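Local coordinates for AlgX/AlgJ SGNH hydrolase-like domain-containing protein (Eubacterium siraeum, PDB 4NZK) that is of unknown function but belongs to the DHHW family of the SGNH hydrolase clan, and so may act on an ester or acetyl group, at residues 222-233 against 246-254; 83-93 against 134-142. All coordinates share one frame; numbering follows the deposited sequence.

How the contacts relate
Contacts 1 and 2 sit on opposite sides of the chain's centre, their own centres about 32 Å apart and their nearest atoms about 19 Å apart, so they do not touch. What joins them is the mixed central sheet: strand 229-234, an outermost strand, belongs to contact 1, and strand 141-142, at the other margin, belongs to contact 2. In contact 1 a loop without regular structure, 246-254, folds back on the strand it follows; in contact 2 helix 83-96 lies against the turn that leads from helix 126-136 into strand 141-142. A 1,2-ethanediol, probably from crystallisation, meets Lys136 of contact 2, and the side chain of Tyr233 in contact 1 is about 4 Å from a bound 1,2-ethanediol.

Contact 1. Residues 222-233 against 246-254; sequences YYIPSTDYTATY and QFHSIFVDQ
The phenyl ring of Phe251 reaches from the 246-254 loop into the bend between strands 218-224 and 229-234. Its CB already points toward segment 222-233, and a chi1 of -56°, which puts CG opposite the carbonyl carbon, carries the ring on to Tyr222 and Ile224. CD1 then lies 3.7 Å from CE2 of Tyr222, the rings nearly parallel but barely overlapping. CE1 lies by CD2 of Tyr222 and by Tyr223 O. On the other branch CD2 meets the hydroxyl of Tyr229. CE2 touches CG2 of Ile224, and CG1 of Ile224 makes a CH-pi contact over one face, 4.1 Å from the Phe251 ring centroid; CG1 of Ile250 covers the opposite face. At the tip, CZ touches both Tyr223 O and, near the ring plane, CD of Pro225.

Strand 229-234 is an outermost strand of the mixed sheet, and the loop takes up backbone groups along it. Ala231 N bonds to His248 O, while His248 ND1 returns a 2.7 Å bond to Ala231 O, which lies in the imidazole plane. Tyr233 OH gives its proton to Ser249 O at 2.7 Å, in the carbonyl plane on a lone pair, and its CE1 lies against CD2 of Phe247, the two ring planes inclined to each other. Ile250 N points almost straight (168°) at Tyr229 OH, 3.0 Å away. Ser249 OG accepts from Phe251 N at 2.9 Å, an ST turn.

Contact 2. Residues 83-93 against 134-142; sequences ANYASYLNEFK and ANKLVNVIN. With EDO (1,2-ethanediol), chain D.
Asn90 lays its carboxamide alongside the backbone of residues 136-138, CB of Val138 lying 3.9 Å from its OD1. A chi1 of -73° swings the amide off the helix flank to the peptides on either side of Leu137, which it bridges. ND2 donates to Lys136 O at 2.9 Å, a nearly straight bond (166°) with the acceptor in the amide plane. OD1 accepts from Val138 N at 2.8 Å, the donor standing above the carbonyl plane, 43° out of it. An alanine at this position is likely to leave Lys136 O and Val138 N without these partners, freeing the turn to shift against the helix. A water donates to Asn90 O and to Val138 O.

Helix 83-96 packs beside strands 328-334 and 101-107 on the mixed sheet, a helix-covered, mainly parallel sheet consistent with the alpha/beta fold of SGNH hydrolases. The residues after helix 126-136 pass along the helix flank before entering strand 141-142 at one margin of the sheet. The apolar part runs along the helix from Ala86 to Lys93, and Leu89 also reaches Phe331. CB of Ala86 rests 3.6 Å from CB of Lys136, and the CD2 methyls of Leu89 and Leu137 meet where their side chains cross obliquely. Val140 closes the row, its CG2 against CB of Lys93.

The Lys93 chain, bent at its second torsion, passes Asn139 at about a right angle, bringing CE to 3.3 Å from Asn139 O. Its ammonium group bonds to Gly97 O and Val100 O and, through a second water, to Asn139 O. At the other end Lys136 runs past CA of Ala83, and NZ bonds to Ser132 OG and donates to O2 of a 1,2-ethanediol, probably from crystallisation, at 2.8 Å.

Contact 1. Residues 222-233 against 246-254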
loop_
_atom_site.group_PDB
_atom_site.type_symbol
_atom_site.label_atom_id
_atom_site.label_comp_id
_atom_site.label_asym_id
_atom_site.label_seq_id
_atom_site.Cartn_x
_atom_site.Cartn_y
_atom_site.Cartn_z
ATOM N N TYR A 222 13.504 -1.718 -6.243
ATOM C CA TYR A 222 12.929 -0.484 -5.705
ATOM C C TYR A 222 13.656 0.734 -6.253
ATOM O O TYR A 222 14.630 0.602 -7.009
ATOM C CB TYR A 222 12.882 -0.495 -4.186
ATOM C CG TYR A 222 14.214 -0.429 -3.459
ATOM C CD1 TYR A 222 14.976 -1.570 -3.262
ATOM C CD2 TYR A 222 14.661 0.775 -2.923
ATOM C CE1 TYR A 222 16.169 -1.511 -2.561
ATOM C CE2 TYR A 222 15.836 0.856 -2.211
ATOM C CZ TYR A 222 16.599 -0.299 -2.025
ATOM O OH TYR A 222 17.801 -0.259 -1.316
ATOM N N TYR A 223 13.140 1.905 -5.932
ATOM C CA TYR A 223 13.505 3.121 -6.631
ATOM C C TYR A 223 13.600 4.294 -5.680
ATOM O O TYR A 223 12.677 4.555 -4.892
ATOM C CB TYR A 223 12.442 3.459 -7.727
ATOM C CG TYR A 223 12.052 2.269 -8.567
ATOM C CD1 TYR A 223 12.777 1.877 -9.680
ATOM C CD2 TYR A 223 10.958 1.491 -8.192
ATOM C CE1 TYR A 223 12.404 0.747 -10.412
ATOM C CE2 TYR A 223 10.569 0.388 -8.917
ATOM C CZ TYR A 223 11.282 -0.000 -9.998
ATOM O OH TYR A 223 10.860 -1.139 -10.648
ATOM N N ILE A 224 14.709 5.018 -5.762
ATOM C CA ILE A 224 14.918 6.161 -4.885
ATOM C C ILE A 224 14.681 7.433 -5.694
ATOM O O ILE A 224 15.299 7.644 -6.749
ATOM C CB ILE A 224 16.377 6.118 -4.341
ATOM C CG1 ILE A 224 16.637 4.804 -3.572
ATOM C CG2 ILE A 224 16.654 7.330 -3.453
ATOM C CD1 ILE A 224 18.074 4.628 -3.180
ATOM N N PRO A 225 13.818 8.315 -5.195
ATOM C CA PRO A 225 13.473 9.484 -5.996
ATOM C C PRO A 225 14.577 10.514 -6.046
ATOM O O PRO A 225 15.469 10.527 -5.200
ATOM C CB PRO A 225 12.247 10.057 -5.258
ATOM C CG PRO A 225 12.418 9.625 -3.822
ATOM C CD PRO A 225 13.080 8.252 -3.917
ATOM N N SER A 226 14.455 11.404 -7.019
ATOM C CA SER A 226 15.465 12.436 -7.277
ATOM C C SER A 226 15.340 13.677 -6.388
ATOM O O SER A 226 16.311 14.376 -6.182
ATOM C CB SER A 226 15.423 12.833 -8.769
ATOM O OG SER A 226 14.206 13.506 -9.097
ATOM N N THR A 227 14.150 13.935 -5.853
ATOM C CA THR A 227 13.922 15.099 -5.014
ATOM C C THR A 227 14.505 14.909 -3.629
ATOM O O THR A 227 14.334 13.851 -3.006
ATOM C CB THR A 227 12.407 15.425 -4.961
ATOM O OG1 THR A 227 11.921 15.664 -6.289
ATOM C CG2 THR A 227 12.099 16.669 -4.083
ATOM N N ASP A 228 15.200 15.936 -3.131
ATOM C CA ASP A 228 15.776 15.860 -1.800
ATOM C C ASP A 228 14.661 15.884 -0.748
ATOM O O ASP A 228 13.609 16.494 -0.945
ATOM C CB ASP A 228 16.790 16.995 -1.570
ATOM C CG ASP A 228 17.597 16.810 -0.295
ATOM O OD1 ASP A 228 17.915 15.651 0.040
ATOM O OD2 ASP A 228 17.930 17.818 0.363
ATOM N N TYR A 229 14.894 15.178 0.348
ATOM C CA TYR A 229 13.921 15.133 1.451
ATOM C C TYR A 229 14.644 14.764 2.766
ATOM O O TYR A 229 15.813 14.325 2.770
ATOM C CB TYR A 229 12.807 14.073 1.162
ATOM C CG TYR A 229 13.318 12.651 1.346
ATOM C CD1 TYR A 229 13.959 11.975 0.324
ATOM C CD2 TYR A 229 13.248 12.033 2.579
ATOM C CE1 TYR A 229 14.466 10.695 0.506
ATOM C CE2 TYR A 229 13.770 10.758 2.792
ATOM C CZ TYR A 229 14.378 10.077 1.755
ATOM O OH TYR A 229 14.930 8.831 1.982
ATOM N N THR A 230 13.937 14.994 3.875
ATOM C CA THR A 230 14.360 14.570 5.204
ATOM C C THR A 230 13.167 13.916 5.899
ATOM O O THR A 230 12.081 14.482 5.897
ATOM C CB THR A 230 14.814 15.737 6.094
ATOM O OG1 THR A 230 15.617 16.658 5.342
ATOM C CG2 THR A 230 15.569 15.194 7.289
ATOM N N ALA A 231 13.358 12.718 6.427
ATOM C CA ALA A 231 12.315 12.030 7.179
ATOM C C ALA A 231 12.615 12.120 8.661
ATOM O O ALA A 231 13.788 12.031 9.062
ATOM C CB ALA A 231 12.194 10.590 6.739
ATOM N N THR A 232 11.561 12.261 9.464
ATOM C CA THR A 232 11.646 12.251 10.931
ATOM C C THR A 232 10.715 11.146 11.419
ATOM O O THR A 232 9.534 11.069 11.009
ATOM C CB THR A 232 11.283 13.617 11.518
ATOM O OG1 THR A 232 12.166 14.605 10.952
ATOM C CG2 THR A 232 11.424 13.617 13.044
ATOM N N TYR A 233 11.247 10.294 12.290
ATOM C CA TYR A 233 10.523 9.163 12.833
ATOM C C TYR A 233 9.899 9.488 14.200
ATOM O O TYR A 233 10.550 10.054 15.082
ATOM C CB TYR A 233 11.439 7.948 12.909
ATOM C CG TYR A 233 11.728 7.356 11.556
ATOM C CD1 TYR A 233 12.740 7.857 10.755
ATOM C CD2 TYR A 233 11.017 6.255 11.084
ATOM C CE1 TYR A 233 12.979 7.332 9.494
ATOM C CE2 TYR A 233 11.263 5.713 9.855
ATOM C CZ TYR A 233 12.247 6.249 9.052
ATOM O OH TYR A 233 12.481 5.711 7.813
ATOM N N GLN A 246 18.973 10.697 14.645
ATOM C CA GLN A 246 19.938 10.963 13.570
ATOM C C GLN A 246 19.642 10.236 12.249
ATOM O O GLN A 246 20.436 10.300 11.331
ATOM C CB GLN A 246 21.370 10.614 14.030
ATOM C CG GLN A 246 21.790 11.315 15.313
ATOM C CD GLN A 246 21.777 12.820 15.192
ATOM O OE1 GLN A 246 22.149 13.378 14.156
ATOM N NE2 GLN A 246 21.354 13.491 16.254
ATOM N N PHE A 247 18.492 9.566 12.159
ATOM C CA PHE A 247 18.171 8.790 10.999
ATOM C C PHE A 247 17.062 9.466 10.192
ATOM O O PHE A 247 15.974 9.698 10.706
ATOM C CB PHE A 247 17.768 7.378 11.390
ATOM C CG PHE A 247 17.572 6.498 10.205
ATOM C CD1 PHE A 247 18.665 6.092 9.459
ATOM C CD2 PHE A 247 16.313 6.116 9.801
ATOM C CE1 PHE A 247 18.505 5.306 8.339
ATOM C CE2 PHE A 247 16.146 5.325 8.680
ATOM C CZ PHE A 247 17.242 4.913 7.948
ATOM N N HIS A 248 17.348 9.779 8.930
ATOM C CA HIS A 248 16.440 10.628 8.155
ATOM C C HIS A 248 16.108 10.135 6.753
ATOM O O HIS A 248 15.549 10.888 5.968
ATOM C CB HIS A 248 16.997 12.063 8.108
ATOM C CG HIS A 248 17.138 12.685 9.458
ATOM N ND1 HIS A 248 16.056 12.968 10.263
ATOM C CD2 HIS A 248 18.236 13.042 10.161
ATOM C CE1 HIS A 248 16.481 13.474 11.406
ATOM N NE2 HIS A 248 17.802 13.535 11.368
ATOM N N SER A 249 16.377 8.875 6.473
ATOM C CA SER A 249 16.008 8.252 5.206
ATOM C C SER A 249 14.740 7.439 5.392
ATOM O O SER A 249 14.433 6.992 6.493
ATOM C CB SER A 249 17.111 7.302 4.728
ATOM O OG SER A 249 16.758 6.686 3.500
ATOM N N ILE A 250 13.974 7.285 4.311
ATOM C CA ILE A 250 12.856 6.333 4.328
ATOM C C ILE A 250 13.291 4.944 3.905
ATOM O O ILE A 250 12.472 4.042 3.892
ATOM C CB ILE A 250 11.636 6.770 3.484
ATOM C CG1 ILE A 250 12.022 6.849 2.016
ATOM C CG2 ILE A 250 11.040 8.043 4.052
ATOM C CD1 ILE A 250 10.805 7.080 1.150
ATOM N N PHE A 251 14.543 4.768 3.486
ATOM C CA PHE A 251 15.053 3.464 3.056
ATOM C C PHE A 251 15.934 2.908 4.136
ATOM O O PHE A 251 16.949 3.522 4.482
ATOM C CB PHE A 251 15.808 3.566 1.709
ATOM C CG PHE A 251 14.969 4.172 0.621
ATOM C CD1 PHE A 251 14.081 3.397 -0.103
ATOM C CD2 PHE A 251 15.034 5.523 0.353
ATOM C CE1 PHE A 251 13.263 3.968 -1.089
ATOM C CE2 PHE A 251 14.215 6.106 -0.599
ATOM C CZ PHE A 251 13.333 5.314 -1.346
ATOM N N VAL A 252 15.548 1.732 4.640
ATOM C CA VAL A 252 16.204 1.101 5.751
ATOM C C VAL A 252 16.861 -0.182 5.272
ATOM O O VAL A 252 16.217 -1.023 4.656
ATOM C CB VAL A 252 15.167 0.807 6.852
ATOM C CG1 VAL A 252 15.809 0.163 8.079
ATOM C CG2 VAL A 252 14.523 2.108 7.303
ATOM N N ASP A 253 18.123 -0.373 5.608
ATOM C CA ASP A 253 18.829 -1.614 5.210
ATOM C C ASP A 253 18.214 -2.840 5.884
ATOM O O ASP A 253 17.843 -2.795 7.068
ATOM C CB ASP A 253 20.309 -1.537 5.548
ATOM C CG ASP A 253 21.060 -0.540 4.671
ATOM O OD1 ASP A 253 20.553 -0.179 3.579
ATOM O OD2 ASP A 253 22.169 -0.123 5.072
ATOM N N GLN A 254 18.039 -3.884 5.085
ATOM C CA GLN A 254 17.434 -5.117 5.528
ATOM C C GLN A 254 18.116 -6.318 4.933
ATOM O O GLN A 254 18.660 -6.241 3.819
ATOM C CB GLN A 254 15.996 -5.213 5.028
ATOM C CG GLN A 254 15.062 -4.133 5.503
ATOM C CD GLN A 254 14.736 -4.207 6.960
ATOM O OE1 GLN A 254 14.915 -5.242 7.583
ATOM N NE2 GLN A 254 14.258 -3.103 7.519
HETATM O O HOH W 1 14.144 10.572 12.702
#

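Contact 2. Residues 83-93 against 134-142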
loop_
_atom_site.group_PDB
_atom_site.type_symbol
_atom_site.label_atom_id
_atom_site.label_comp_id
_atom_site.label_asym_id
_atom_site.label_seq_id
_atom_site.Cartn_x
_atom_site.Cartn_y
_atom_site.Cartn_z
ATOM N N ALA A 83 -18.695 -1.974 3.407
ATOM C CA ALA A 83 -19.597 -0.946 3.890
ATOM C C ALA A 83 -19.091 -0.222 5.119
ATOM O O ALA A 83 -19.223 1.004 5.240
ATOM C CB ALA A 83 -20.971 -1.544 4.165
ATOM N N ASN A 84 -18.495 -0.964 6.040
ATOM C CA ASN A 84 -17.959 -0.330 7.243
ATOM C C ASN A 84 -16.858 0.646 6.877
ATOM O O ASN A 84 -16.889 1.792 7.286
ATOM C CB ASN A 84 -17.433 -1.352 8.229
ATOM C CG ASN A 84 -18.531 -2.156 8.905
ATOM O OD1 ASN A 84 -19.721 -2.013 8.645
ATOM N ND2 ASN A 84 -18.113 -2.981 9.820
ATOM N N TYR A 85 -15.898 0.175 6.090
ATOM C CA TYR A 85 -14.794 1.027 5.622
ATOM C C TYR A 85 -15.334 2.314 4.992
ATOM O O TYR A 85 -14.869 3.401 5.327
ATOM C CB TYR A 85 -13.988 0.211 4.583
ATOM C CG TYR A 85 -12.893 0.973 3.894
ATOM C CD1 TYR A 85 -11.678 1.165 4.514
ATOM C CD2 TYR A 85 -13.053 1.481 2.607
ATOM C CE1 TYR A 85 -10.644 1.839 3.879
ATOM C CE2 TYR A 85 -12.014 2.161 1.965
ATOM C CZ TYR A 85 -10.817 2.344 2.601
ATOM O OH TYR A 85 -9.775 3.014 2.051
ATOM N N ALA A 86 -16.267 2.190 4.062
ATOM C CA ALA A 86 -16.783 3.397 3.390
ATOM C C ALA A 86 -17.422 4.332 4.406
ATOM O O ALA A 86 -17.215 5.526 4.336
ATOM C CB ALA A 86 -17.795 3.053 2.303
ATOM N N SER A 87 -18.183 3.797 5.351
ATOM C CA SER A 87 -18.803 4.629 6.377
ATOM C C SER A 87 -17.775 5.359 7.236
ATOM O O SER A 87 -17.969 6.517 7.604
ATOM C CB SER A 87 -19.734 3.779 7.243
ATOM O OG SER A 87 -20.438 4.565 8.190
ATOM N N TYR A 88 -16.676 4.693 7.556
ATOM C CA TYR A 88 -15.625 5.312 8.340
ATOM C C TYR A 88 -14.923 6.429 7.562
ATOM O O TYR A 88 -14.608 7.495 8.111
ATOM C CB TYR A 88 -14.616 4.274 8.817
ATOM C CG TYR A 88 -15.207 3.103 9.587
ATOM C CD1 TYR A 88 -16.397 3.220 10.271
ATOM C CD2 TYR A 88 -14.556 1.868 9.600
ATOM C CE1 TYR A 88 -16.948 2.151 10.950
ATOM C CE2 TYR A 88 -15.094 0.794 10.288
ATOM C CZ TYR A 88 -16.291 0.945 10.950
ATOM O OH TYR A 88 -16.838 -0.137 11.640
ATOM N N LEU A 89 -14.608 6.173 6.310
ATOM C CA LEU A 89 -14.026 7.227 5.465
ATOM C C LEU A 89 -14.968 8.412 5.367
ATOM O O LEU A 89 -14.537 9.557 5.416
ATOM C CB LEU A 89 -13.713 6.735 4.033
ATOM C CG LEU A 89 -12.290 6.267 3.830
ATOM C CD1 LEU A 89 -11.912 5.098 4.695
ATOM C CD2 LEU A 89 -12.095 5.931 2.379
ATOM N N ASN A 90 -16.258 8.132 5.204
ATOM C CA ASN A 90 -17.238 9.220 5.067
ATOM C C ASN A 90 -17.261 10.075 6.337
ATOM O O ASN A 90 -17.337 11.302 6.260
ATOM C CB ASN A 90 -18.606 8.674 4.775
ATOM C CG ASN A 90 -18.711 8.143 3.354
ATOM O OD1 ASN A 90 -17.869 8.441 2.489
ATOM N ND2 ASN A 90 -19.749 7.341 3.119
ATOM N N GLU A 91 -17.180 9.412 7.483
ATOM C CA GLU A 91 -17.159 10.106 8.771
ATOM C C GLU A 91 -15.904 10.955 8.900
ATOM O O GLU A 91 -15.969 12.109 9.358
ATOM C CB GLU A 91 -17.234 9.110 9.929
ATOM C CG GLU A 91 -17.044 9.738 11.307
ATOM C CD GLU A 91 -18.256 10.518 11.803
ATOM O OE1 GLU A 91 -19.330 10.460 11.150
ATOM O OE2 GLU A 91 -18.141 11.156 12.887
ATOM N N PHE A 92 -14.758 10.371 8.521
ATOM C CA PHE A 92 -13.530 11.108 8.556
ATOM C C PHE A 92 -13.663 12.372 7.709
ATOM O O PHE A 92 -13.234 13.463 8.125
ATOM C CB PHE A 92 -12.365 10.240 8.053
ATOM C CG PHE A 92 -11.066 10.987 8.004
ATOM C CD1 PHE A 92 -10.267 11.092 9.113
ATOM C CD2 PHE A 92 -10.667 11.591 6.846
ATOM C CE1 PHE A 92 -9.078 11.799 9.058
ATOM C CE2 PHE A 92 -9.504 12.308 6.787
ATOM C CZ PHE A 92 -8.712 12.411 7.893
ATOM N N LYS A 93 -14.190 12.226 6.491
ATOM C CA LYS A 93 -14.346 13.368 5.595
ATOM C C LYS A 93 -15.272 14.431 6.199
ATOM O O LYS A 93 -14.980 15.636 6.122
ATOM C CB LYS A 93 -14.827 12.914 4.228
ATOM C CG LYS A 93 -15.240 14.052 3.310
ATOM C CD LYS A 93 -14.127 15.015 2.925
ATOM C CE LYS A 93 -14.728 16.176 2.123
ATOM N NZ LYS A 93 -13.648 17.050 1.593
ATOM N N ALA A 134 -16.465 2.263 -3.651
ATOM C CA ALA A 134 -16.547 3.537 -4.395
ATOM C C ALA A 134 -17.980 4.075 -4.427
ATOM O O ALA A 134 -18.202 5.271 -4.257
ATOM C CB ALA A 134 -15.993 3.376 -5.813
ATOM N N ASN A 135 -18.934 3.172 -4.546
ATOM C CA ASN A 135 -20.327 3.546 -4.673
ATOM C C ASN A 135 -20.891 4.078 -3.368
ATOM O O ASN A 135 -21.922 4.746 -3.380
ATOM C CB ASN A 135 -21.156 2.354 -5.142
ATOM C CG ASN A 135 -20.854 1.963 -6.578
ATOM O OD1 ASN A 135 -20.465 2.788 -7.400
ATOM N ND2 ASN A 135 -21.066 0.695 -6.884
ATOM N N LYS A 136 -20.250 3.761 -2.245
ATOM C CA LYS A 136 -20.748 4.160 -0.930
ATOM C C LYS A 136 -20.060 5.403 -0.390
ATOM O O LYS A 136 -20.449 5.932 0.681
ATOM C CB LYS A 136 -20.557 2.981 0.047
ATOM C CG LYS A 136 -21.476 1.814 -0.253
ATOM C CD LYS A 136 -21.082 0.527 0.440
ATOM C CE LYS A 136 -22.060 -0.613 0.165
ATOM N NZ LYS A 136 -22.197 -0.943 -1.304
ATOM N N LEU A 137 -19.056 5.912 -1.109
ATOM C CA LEU A 137 -18.321 7.102 -0.666
ATOM C C LEU A 137 -19.118 8.359 -0.871
ATOM O O LEU A 137 -19.856 8.483 -1.855
ATOM C CB LEU A 137 -17.022 7.255 -1.423
ATOM C CG LEU A 137 -15.995 6.170 -1.165
ATOM C CD1 LEU A 137 -14.835 6.369 -2.137
ATOM C CD2 LEU A 137 -15.548 6.101 0.286
ATOM N N VAL A 138 -18.961 9.302 0.065
ATOM C CA VAL A 138 -19.596 10.614 0.018
ATOM C C VAL A 138 -18.498 11.673 0.188
ATOM O O VAL A 138 -17.846 11.758 1.232
ATOM C CB VAL A 138 -20.644 10.786 1.118
ATOM C CG1 VAL A 138 -21.205 12.204 1.109
ATOM C CG2 VAL A 138 -21.747 9.769 0.951
ATOM N N ASN A 139 -18.293 12.466 -0.871
ATOM C CA ASN A 139 -17.299 13.528 -0.908
ATOM C C ASN A 139 -15.859 13.053 -0.650
ATOM O O ASN A 139 -15.019 13.772 -0.130
ATOM C CB ASN A 139 -17.660 14.655 0.040
ATOM C CG ASN A 139 -18.956 15.296 -0.304
ATOM O OD1 ASN A 139 -19.275 15.448 -1.488
ATOM N ND2 ASN A 139 -19.749 15.668 0.730
ATOM N N VAL A 140 -15.606 11.822 -1.052
ATOM C CA VAL A 140 -14.274 11.230 -1.041
ATOM C C VAL A 140 -13.953 10.895 -2.492
ATOM O O VAL A 140 -14.769 10.268 -3.176
ATOM C CB VAL A 140 -14.191 9.977 -0.140
ATOM C CG1 VAL A 140 -12.845 9.292 -0.226
ATOM C CG2 VAL A 140 -14.465 10.375 1.292
ATOM N N ILE A 141 -12.768 11.280 -2.939
ATOM C CA ILE A 141 -12.370 11.087 -4.341
ATOM C C ILE A 141 -11.822 9.690 -4.555
ATOM O O ILE A 141 -10.842 9.313 -3.948
ATOM C CB ILE A 141 -11.279 12.112 -4.707
ATOM C CG1 ILE A 141 -11.822 13.533 -4.508
ATOM C CG2 ILE A 141 -10.773 11.884 -6.114
ATOM C CD1 ILE A 141 -10.738 14.575 -4.473
ATOM N N ASN A 142 -12.444 8.927 -5.430
ATOM C CA ASN A 142 -12.002 7.567 -5.674
ATOM C C ASN A 142 -10.931 7.568 -6.741
ATOM O O ASN A 142 -11.079 8.194 -7.762
ATOM C CB ASN A 142 -13.138 6.644 -6.113
ATOM C CG ASN A 142 -12.673 5.200 -6.156
ATOM O OD1 ASN A 142 -12.268 4.656 -5.124
ATOM N ND2 ASN A 142 -12.666 4.602 -7.328
HETATM C C1 EDO D . -26.310 -1.615 -2.187
HETATM O O1 EDO D . -26.095 -0.581 -3.198
HETATM C C2 EDO D . -25.395 -2.827 -2.428
HETATM O O2 EDO D . -24.242 -2.816 -1.536
HETATM O O HOH W 2 -18.460 12.347 3.873
HETATM O O HOH W 3 -12.661 15.235 -0.442
#